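Local coordinates for protein phosphoheptose isomerase (Neisseria gonorrhoeae, PDB 5I01) that catalyses the isomerisation of sedoheptulose 7-phosphate to D-glycero-D-manno-heptose 7-phosphate, the first step of heptose biosynthesis, as a zinc-dependent homotetramer, at residues A[31-35]-A[163-167]; A[147-151]-A[170-176]. The protein carries 1 engineered substitution. One frame throughout, in Å; residues are numbered along the deposited sequence.

Interaction 1 (A[31-35]-A[163-167]); sequences PTVQA and DVLLN
Val164 and Leu166, two residues apart on a strand and so on the same side of it, meet the first turns of helix 29-44 through Pro31 and Ala35. This is helix-on-sheet packing at the outermost strand of this chain's sheet in a Rossmann-like SIS domain, and it is largely apolar in its side-chain pairings. The two methyls of Val164 divide their contacts along the helix. CG1, set opposite the backbone N (chi1 179°), faces Ala35 CB at 3.9 Å and also lies 3.5 Å from Pro31 O, an oxygen already engaged by the N-H of Ala35. CG2 meets the aliphatic base of Gln34, an exposed residue that contributes its CB at 4.0 Å. Branching at the beta carbon suits valine to this strand position, since both methyls find partners close to the backbone.

Leu166 reaches farther. Its CA-CB bond does not aim at the helix, but with CG beside the backbone N (chi1 -57°) the branched end swings in. CD2 presses against the start of the segment, 3.4 Å from Pro31 CB and 3.4 Å from Thr32 N. CD1 forks away to Ala35 CB at 4.0 Å. Alanine's single methyl lets the helix come close to the strand, and that methyl is touched by both Val164 and Leu166; proline, lacking an N-H, is readily accommodated in the opening turn of a helix. Thr32 turns its OG1 to Leu28 O, a bond inside the same chain that satisfies the hydroxyl.

The axes of helix 31-35 and strand 164-167 approach to 8.0 Å at 136°. On the flank, Met187 of helix 173-193 touches Thr32, Ala35 and Leu166, Ile145 of strand 143-149 backs Ala35, and Val10 of a second subunit packs on Thr32.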
loop_
_atom_site.group_PDB
_atom_site.type_symbol
_atom_site.label_atom_id
_atom_site.label_comp_id
_atom_site.label_asym_id
_atom_site.label_seq_id
_atom_site.Cartn_x
_atom_site.Cartn_y
_atom_site.Cartn_z
ATOM N N PRO A 31 1.144 -30.479 10.297
ATOM C CA PRO A 31 0.230 -29.324 10.266
ATOM C C PRO A 31 0.298 -28.500 8.974
ATOM O O PRO A 31 -0.750 -28.155 8.431
ATOM C CB PRO A 31 0.685 -28.484 11.467
ATOM C CG PRO A 31 1.349 -29.446 12.378
ATOM C CD PRO A 31 2.046 -30.405 11.465
ATOM N N THR A 32 1.508 -28.195 8.496
ATOM C CA THR A 32 1.697 -27.498 7.205
ATOM C C THR A 32 0.963 -28.216 6.055
ATOM O O THR A 32 0.337 -27.557 5.217
ATOM C CB THR A 32 3.200 -27.281 6.843
ATOM O OG1 THR A 32 3.841 -26.560 7.890
ATOM C CG2 THR A 32 3.368 -26.472 5.570
ATOM N N VAL A 33 1.018 -29.548 6.031
ATOM C CA VAL A 33 0.269 -30.320 5.033
ATOM C C VAL A 33 -1.244 -30.110 5.233
ATOM O O VAL A 33 -1.958 -29.850 4.267
ATOM C CB VAL A 33 0.645 -31.825 5.037
ATOM C CG1 VAL A 33 -0.243 -32.619 4.087
ATOM C CG2 VAL A 33 2.105 -32.015 4.633
ATOM N N GLN A 34 -1.720 -30.190 6.473
ATOM C CA GLN A 34 -3.145 -29.960 6.776
ATOM C C GLN A 34 -3.611 -28.570 6.323
ATOM O O GLN A 34 -4.725 -28.435 5.813
ATOM C CB GLN A 34 -3.445 -30.094 8.278
ATOM C CG GLN A 34 -3.294 -31.473 8.900
ATOM C CD GLN A 34 -3.497 -31.418 10.415
ATOM O OE1 GLN A 34 -4.529 -30.927 10.891
ATOM N NE2 GLN A 34 -2.506 -31.899 11.180
ATOM N N ALA A 35 -2.769 -27.552 6.534
ATOM C CA ALA A 35 -3.073 -26.170 6.138
ATOM C C ALA A 35 -3.170 -26.001 4.622
ATOM O O ALA A 35 -4.068 -25.313 4.119
ATOM C CB ALA A 35 -2.029 -25.218 6.694
ATOM N N ASP A 163 -9.922 -25.884 12.149
ATOM C CA ASP A 163 -8.849 -24.929 11.864
ATOM C C ASP A 163 -7.490 -25.634 11.984
ATOM O O ASP A 163 -7.413 -26.763 12.463
ATOM C CB ASP A 163 -8.908 -23.745 12.847
ATOM C CG ASP A 163 -10.246 -22.981 12.813
ATOM O OD1 ASP A 163 -10.909 -22.891 11.754
ATOM O OD2 ASP A 163 -10.618 -22.426 13.866
ATOM N N VAL A 164 -6.425 -24.954 11.561
ATOM C CA VAL A 164 -5.061 -25.506 11.587
ATOM C C VAL A 164 -4.110 -24.504 12.242
ATOM O O VAL A 164 -4.018 -23.362 11.808
ATOM C CB VAL A 164 -4.553 -25.851 10.165
ATOM C CG1 VAL A 164 -3.125 -26.388 10.205
ATOM C CG2 VAL A 164 -5.473 -26.865 9.502
ATOM N N LEU A 165 -3.411 -24.943 13.284
ATOM C CA LEU A 165 -2.471 -24.097 14.010
ATOM C C LEU A 165 -1.088 -24.436 13.534
ATOM O O LEU A 165 -0.688 -25.593 13.607
ATOM C CB LEU A 165 -2.557 -24.335 15.522
ATOM C CG LEU A 165 -1.566 -23.565 16.411
ATOM C CD1 LEU A 165 -1.749 -22.062 16.280
ATOM C CD2 LEU A 165 -1.705 -23.999 17.858
ATOM N N LEU A 166 -0.370 -23.423 13.055
ATOM C CA LEU A 166 1.035 -23.529 12.704
ATOM C C LEU A 166 1.815 -22.660 13.701
ATOM O O LEU A 166 2.077 -21.471 13.468
ATOM C CB LEU A 166 1.269 -23.101 11.241
ATOM C CG LEU A 166 0.486 -23.846 10.145
ATOM C CD1 LEU A 166 0.739 -23.289 8.756
ATOM C CD2 LEU A 166 0.834 -25.316 10.140
ATOM N N ASN A 167 2.164 -23.256 14.834
ATOM C CA ASN A 167 2.925 -22.545 15.844
ATOM C C ASN A 167 4.415 -22.828 15.698
ATOM O O ASN A 167 4.831 -23.984 15.653
ATOM C CB ASN A 167 2.461 -22.905 17.256
ATOM C CG ASN A 167 3.123 -22.047 18.300
ATOM O OD1 ASN A 167 2.864 -20.842 18.391
ATOM N ND2 ASN A 167 4.028 -22.638 19.050
#

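Interaction 2 (A[147-151]-A[170-176]); sequences LTGRD and HPRTARI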
loop_
_atom_site.group_PDB
_atom_site.type_symbol
_atom_site.label_atom_id
_atom_site.label_comp_id
_atom_site.label_asym_id
_atom_site.label_seq_id
_atom_site.Cartn_x
_atom_site.Cartn_y
_atom_site.Cartn_z
ATOM N N LEU A 147 -0.896 -18.602 11.851
ATOM C CA LEU A 147 0.555 -18.639 11.920
ATOM C C LEU A 147 0.959 -17.865 13.168
ATOM O O LEU A 147 0.889 -16.632 13.181
ATOM C CB LEU A 147 1.188 -18.050 10.650
ATOM C CG LEU A 147 1.254 -19.022 9.460
ATOM C CD1 LEU A 147 -0.148 -19.375 8.978
ATOM C CD2 LEU A 147 2.060 -18.461 8.307
ATOM N N THR A 148 1.356 -18.596 14.216
ATOM C CA THR A 148 1.718 -18.010 15.521
ATOM C C THR A 148 3.135 -18.363 15.955
ATOM O O THR A 148 3.817 -19.147 15.297
ATOM C CB THR A 148 0.751 -18.453 16.640
ATOM O OG1 THR A 148 0.950 -19.841 16.936
ATOM C CG2 THR A 148 -0.713 -18.215 16.238
ATOM N N GLY A 149 3.569 -17.761 17.062
ATOM C CA GLY A 149 4.858 -18.069 17.693
ATOM C C GLY A 149 4.709 -18.216 19.187
ATOM O O GLY A 149 3.622 -18.030 19.721
ATOM N N ARG A 150 5.810 -18.541 19.856
ATOM C CA ARG A 150 5.843 -18.753 21.323
ATOM C C ARG A 150 4.910 -19.924 21.743
ATOM O O ARG A 150 5.115 -21.041 21.264
ATOM C CB ARG A 150 5.600 -17.431 22.081
ATOM C CG ARG A 150 6.685 -16.407 21.800
ATOM C CD ARG A 150 6.306 -14.978 22.150
ATOM N NE ARG A 150 7.274 -14.039 21.564
ATOM C CZ ARG A 150 7.328 -12.726 21.804
ATOM N NH1 ARG A 150 6.463 -12.141 22.635
ATOM N NH2 ARG A 150 8.261 -11.983 21.204
ATOM N N ASP A 151 3.909 -19.688 22.598
ATOM C CA ASP A 151 2.956 -20.753 22.997
ATOM C C ASP A 151 1.663 -20.749 22.180
ATOM O O ASP A 151 0.779 -21.564 22.423
ATOM C CB ASP A 151 2.647 -20.705 24.514
ATOM C CG ASP A 151 1.880 -19.448 24.951
ATOM O OD1 ASP A 151 1.478 -18.620 24.099
ATOM O OD2 ASP A 151 1.676 -19.294 26.178
ATOM N N HIS A 170 9.258 -20.870 19.392
ATOM C CA HIS A 170 10.469 -20.078 19.594
ATOM C C HIS A 170 10.128 -18.754 20.268
ATOM O O HIS A 170 9.062 -18.214 20.018
ATOM C CB HIS A 170 11.200 -19.843 18.266
ATOM C CG HIS A 170 12.657 -19.556 18.442
ATOM N ND1 HIS A 170 13.134 -18.284 18.647
ATOM C CD2 HIS A 170 13.732 -20.375 18.520
ATOM C CE1 HIS A 170 14.443 -18.324 18.823
ATOM N NE2 HIS A 170 14.833 -19.581 18.735
ATOM N N PRO A 171 11.005 -18.253 21.158
ATOM C CA PRO A 171 10.715 -16.981 21.832
ATOM C C PRO A 171 10.856 -15.705 20.978
ATOM O O PRO A 171 10.060 -14.775 21.114
ATOM C CB PRO A 171 11.750 -16.952 22.971
ATOM C CG PRO A 171 12.852 -17.824 22.516
ATOM C CD PRO A 171 12.157 -18.932 21.786
ATOM N N ARG A 172 11.899 -15.641 20.164
ATOM C CA ARG A 172 12.248 -14.427 19.416
ATOM C C ARG A 172 11.431 -14.180 18.118
ATOM O O ARG A 172 11.384 -15.011 17.194
ATOM C CB ARG A 172 13.753 -14.421 19.138
ATOM C CG ARG A 172 14.350 -13.044 18.974
ATOM C CD ARG A 172 15.869 -13.111 18.961
ATOM N NE ARG A 172 16.491 -11.866 18.505
ATOM C CZ ARG A 172 17.801 -11.622 18.511
ATOM N NH1 ARG A 172 18.661 -12.534 18.949
ATOM N NH2 ARG A 172 18.255 -10.451 18.074
ATOM N N THR A 173 10.795 -13.010 18.086
ATOM C CA THR A 173 10.009 -12.505 16.955
ATOM C C THR A 173 10.668 -12.660 15.579
ATOM O O THR A 173 10.052 -13.165 14.647
ATOM C CB THR A 173 9.716 -11.014 17.192
ATOM O OG1 THR A 173 9.206 -10.855 18.524
ATOM C CG2 THR A 173 8.692 -10.469 16.183
ATOM N N ALA A 174 11.919 -12.213 15.468
ATOM C CA ALA A 174 12.682 -12.329 14.235
ATOM C C ALA A 174 12.771 -13.779 13.733
ATOM O O ALA A 174 12.563 -14.037 12.557
ATOM C CB ALA A 174 14.071 -11.728 14.412
ATOM N N ARG A 175 13.037 -14.727 14.625
ATOM C CA ARG A 175 13.098 -16.145 14.232
ATOM C C ARG A 175 11.722 -16.692 13.828
ATOM O O ARG A 175 11.621 -17.539 12.945
ATOM C CB ARG A 175 13.665 -16.993 15.370
ATOM C CG ARG A 175 15.060 -16.581 15.824
ATOM C CD ARG A 175 16.108 -16.872 14.778
ATOM N NE ARG A 175 16.301 -15.785 13.831
ATOM C CZ ARG A 175 16.987 -14.663 14.063
ATOM N NH1 ARG A 175 17.098 -13.752 13.098
ATOM N NH2 ARG A 175 17.565 -14.429 15.236
ATOM N N ILE A 176 10.668 -16.201 14.472
ATOM C CA ILE A 176 9.304 -16.628 14.162
ATOM C C ILE A 176 8.890 -16.161 12.758
ATOM O O ILE A 176 8.380 -16.965 11.982
ATOM C CB ILE A 176 8.299 -16.140 15.229
ATOM C CG1 ILE A 176 8.611 -16.784 16.586
ATOM C CG2 ILE A 176 6.871 -16.488 14.829
ATOM C CD1 ILE A 176 8.183 -15.944 17.764
#
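Around the guanidinium of Arg150, Pro171 O, Thr173 OG1 and Ile176 CD1 all lie obliquely to its plane; Thr173 OG1 is 3.1 Å from NH2, whereas Ile176 CD1 is a looser neighbour. On the other segment, the His170 ring carries Pro171 CD over one face, 3.3 Å above the plane and toward the rim, with Arg172 CB in plane at its edge. These groups lie at the C-terminal end of strand 143-149 of the Rossmann-like SIS domain, facing the start of helix 173-193, at an end of the parallel sheet of the kind around which such folds build their active sites.

Arg150 buries more surface here than any other residue of the contact. Its chain, extended from CG to NE, runs past the loop so that NE donates to Pro171 O at 2.9 Å. The bond is bent, with an N-H...O angle of 132°, and the oxygen sits 31° out of the guanidinium plane; NH2 adds only a weak second bond to the same oxygen. A long arginine chain can stay at the exposed surface and still carry its NE to a carbonyl on the facing loop. Closer to the backbone, Arg150 N makes a weak bond to His170 O.

Beneath this polar layer Ile176 fills the buried side. Its CG2 packs 3.8 Å from Gly149 CA. CD1 lies 3.9 Å from the same CA, in space that a beta carbon on residue 149 would take. Thr173, on the first turn of the helix, also touches Thr123, a predicted substrate-binding residue, and its side chain is about 6 Å from a bound zinc ion.

Arg172 is the N-cap, just ahead of helix 173-193, and its O accepts from Ile176 N. Arg172 N itself turns back to the imidazole, donating to His170 ND1 at 3.3 Å.

In the fold
The two contacts, their centres about 15 Å apart, lie on one parallel sheet, in which strands 143-149 and 164-168 are neighbours. Along the chain their segments alternate: 31-35, 147-151, 163-167, then 170-176, so strand 164-168 of interaction 1 leads directly into helix 173-193 of interaction 2. The two are joined physically through Asn167, whose OD1 probably bonds Thr148 OG1 and whose ND2 probably bonds Arg150 O. Interaction 1 packs an early helix on the outermost strand of this chain's sheet, whereas interaction 2 lies at the C-terminal end of the sheet, near a bound zinc and predicted substrate-binding residues. Residues of both contacts' segments pack against a second subunit of the homotetramer.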